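Side-chain contact in phosphoribosyltransferase (Thermus thermophilus, PDB 1WD5), which is a predicted phosphoribosyltransferase and probably has glycosyltransferase activity, although its substrates are not known: residues A[92-95]-A[96-99]. Residues are numbered along the deposited sequence; the frame is centred on the assembly and turned at random.
Sequences EREA and ARQR
One face of the Arg97 guanidinium lies over the helix backbone, with Arg93 O 3.7 Å and Glu94 CA 3.6 Å above its plane, both offset toward the rim, while a water sits in plane at its edge. The arginine chain folds back at its third torsion (-67°) to reach this place. There NH2 of Arg97 forms a salt bridge of 2.7 Å with OE1 of Glu94, met nearly along its C-O axis; the carboxylate and guanidinium planes stand 63° apart. The edge water accepts from Arg97 NE and donates to the same OE1, so that NH2 connects to it directly and NE through water. Glu94 sends its CG anti to the backbone N (chi1 169°) and bends at the next torsion, which swings the carboxylate toward the following turn. Its other oxygen, OE2, takes a hydrogen bond from Gln98 NE2 at 3.1 Å, arriving from above the carboxylate plane, and a second from Gly58 N. Gln98 OE1 in turn receives Arg55 NE. With an alanine here in place of Glu94, Arg97 would probably lose its charge partner, and Gln98 NE2 and Gly58 N an acceptor. At the Arg99 guanidinium another water lies in the plane at the edge, accepting from NH1 and donating to both O and OE1 of Glu92, whose OE2 bonds Gln88 NE2. A second water joins Glu92 OE1 to Arg99 NH2, which also donates to Gly74 O. Ala95 CB comes within 3.8 Å of Arg99 NH1 and packs on Val70 and Leu76. Glu94 pairing with Arg97 (i to i+3) and Gln98 (i to i+4), plus a water-mediated Glu92-Arg99 bridge across two turns, typifies side-chain pairing along a regular alpha-helix, here helix 88-112 lying on strands 66-71 and 76-78.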
ATOM      1  N   GLU A  92       3.076 -20.919  -9.423  1.00 17.43           N
ATOM      2  CA  GLU A  92       1.788 -21.356  -8.897  1.00 18.06           C
ATOM      3  C   GLU A  92       1.915 -21.816  -7.441  1.00 17.97           C
ATOM      4  O   GLU A  92       1.012 -21.587  -6.636  1.00 17.23           O
ATOM      5  CB  GLU A  92       1.214 -22.496  -9.743  1.00 20.17           C
ATOM      6  CG  GLU A  92       0.795 -22.115 -11.156  1.00 23.65           C
ATOM      7  CD  GLU A  92      -0.222 -20.987 -11.196  1.00 27.44           C
ATOM      8  OE1 GLU A  92      -1.081 -20.919 -10.290  1.00 28.40           O
ATOM      9  OE2 GLU A  92      -0.170 -20.172 -12.143  1.00 29.77           O
ATOM     10  N   ARG A  93       3.030 -22.466  -7.107  1.00 17.35           N
ATOM     11  CA  ARG A  93       3.251 -22.934  -5.741  1.00 17.60           C
ATOM     12  C   ARG A  93       3.454 -21.739  -4.815  1.00 17.18           C
ATOM     13  O   ARG A  93       2.863 -21.670  -3.739  1.00 15.93           O
ATOM     14  CB  ARG A  93       4.479 -23.854  -5.653  1.00 16.54           C
ATOM     15  CG  ARG A  93       4.331 -25.210  -6.360  1.00 18.32           C
ATOM     16  CD  ARG A  93       5.392 -26.207  -5.879  1.00 16.84           C
ATOM     17  NE  ARG A  93       6.756 -25.784  -6.191  1.00 16.14           N
ATOM     18  CZ  ARG A  93       7.345 -25.966  -7.371  1.00 15.29           C
ATOM     19  NH1 ARG A  93       6.693 -26.570  -8.355  1.00 15.57           N
ATOM     20  NH2 ARG A  93       8.580 -25.525  -7.572  1.00 16.16           N
ATOM     21  N   GLU A  94       4.296 -20.801  -5.236  1.00 17.21           N
ATOM     22  CA  GLU A  94       4.566 -19.612  -4.435  1.00 17.16           C
ATOM     23  C   GLU A  94       3.287 -18.794  -4.248  1.00 16.67           C
ATOM     24  O   GLU A  94       3.010 -18.309  -3.152  1.00 16.26           O
ATOM     25  CB  GLU A  94       5.646 -18.757  -5.102  1.00 16.39           C
ATOM     26  CG  GLU A  94       5.834 -17.359  -4.488  1.00 21.93           C
ATOM     27  CD  GLU A  94       6.586 -17.359  -3.159  1.00 25.32           C
ATOM     28  OE1 GLU A  94       6.825 -18.452  -2.594  1.00 25.38           O
ATOM     29  OE2 GLU A  94       6.932 -16.252  -2.681  1.00 24.38           O
ATOM     30  N   ALA A  95       2.507 -18.646  -5.315  1.00 15.53           N
ATOM     31  CA  ALA A  95       1.264 -17.889  -5.239  1.00 15.43           C
ATOM     32  C   ALA A  95       0.326 -18.485  -4.190  1.00 15.39           C
ATOM     33  O   ALA A  95      -0.301 -17.753  -3.430  1.00 15.79           O
ATOM     34  CB  ALA A  95       0.577 -17.866  -6.597  1.00 15.94           C
ATOM     35  N   ALA A  96       0.233 -19.812  -4.156  1.00 14.96           N
ATOM     36  CA  ALA A  96      -0.632 -20.496  -3.193  1.00 15.88           C
ATOM     37  C   ALA A  96      -0.191 -20.226  -1.756  1.00 15.05           C
ATOM     38  O   ALA A  96      -1.025 -20.024  -0.875  1.00 16.16           O
ATOM     39  CB  ALA A  96      -0.642 -22.000  -3.463  1.00 14.93           C
ATOM     40  N   ARG A  97       1.115 -20.229  -1.513  1.00 15.35           N
ATOM     41  CA  ARG A  97       1.618 -19.962  -0.168  1.00 15.36           C
ATOM     42  C   ARG A  97       1.284 -18.538   0.267  1.00 16.34           C
ATOM     43  O   ARG A  97       0.954 -18.303   1.428  1.00 17.06           O
ATOM     44  CB  ARG A  97       3.134 -20.178  -0.099  1.00 15.98           C
ATOM     45  CG  ARG A  97       3.558 -21.641  -0.207  1.00 17.20           C
ATOM     46  CD  ARG A  97       5.010 -21.835   0.217  1.00 19.68           C
ATOM     47  NE  ARG A  97       5.949 -21.198  -0.701  1.00 23.55           N
ATOM     48  CZ  ARG A  97       6.382 -21.753  -1.828  1.00 25.63           C
ATOM     49  NH1 ARG A  97       5.965 -22.964  -2.177  1.00 22.54           N
ATOM     50  NH2 ARG A  97       7.232 -21.093  -2.606  1.00 27.52           N
ATOM     51  N   GLN A  98       1.370 -17.586  -0.660  1.00 14.72           N
ATOM     52  CA  GLN A  98       1.065 -16.198  -0.334  1.00 14.43           C
ATOM     53  C   GLN A  98      -0.433 -15.990  -0.118  1.00 15.04           C
ATOM     54  O   GLN A  98      -0.836 -15.148   0.683  1.00 14.34           O
ATOM     55  CB  GLN A  98       1.571 -15.255  -1.434  1.00 13.09           C
ATOM     56  CG  GLN A  98       3.087 -15.284  -1.645  1.00 12.92           C
ATOM     57  CD  GLN A  98       3.880 -15.026  -0.373  1.00 13.19           C
ATOM     58  OE1 GLN A  98       3.455 -14.270   0.500  1.00 13.78           O
ATOM     59  NE2 GLN A  98       5.050 -15.641  -0.273  1.00 15.97           N
ATOM     60  N   ARG A  99      -1.266 -16.744  -0.833  1.00 16.21           N
ATOM     61  CA  ARG A  99      -2.711 -16.610  -0.651  1.00 16.76           C
ATOM     62  C   ARG A  99      -3.071 -17.016   0.776  1.00 16.57           C
ATOM     63  O   ARG A  99      -3.931 -16.400   1.404  1.00 16.06           O
ATOM     64  CB  ARG A  99      -3.485 -17.490  -1.636  1.00 17.48           C
ATOM     65  CG  ARG A  99      -3.353 -17.087  -3.095  1.00 19.09           C
ATOM     66  CD  ARG A  99      -4.423 -17.766  -3.945  1.00 18.98           C
ATOM     67  NE  ARG A  99      -4.310 -17.389  -5.349  1.00 21.19           N
ATOM     68  CZ  ARG A  99      -3.579 -18.042  -6.246  1.00 21.20           C
ATOM     69  NH1 ARG A  99      -2.894 -19.121  -5.893  1.00 17.89           N
ATOM     70  NH2 ARG A  99      -3.517 -17.599  -7.497  1.00 19.44           N
TER
HETATM   71  O   HOH W   1      -1.407 -21.145  -7.518  1.00 21.46           O
HETATM   72  O   HOH W   2      -3.015 -18.922  -9.904  1.00 26.17           O
HETATM   73  O   HOH W   3       7.024 -18.556   0.434  1.00 29.37           O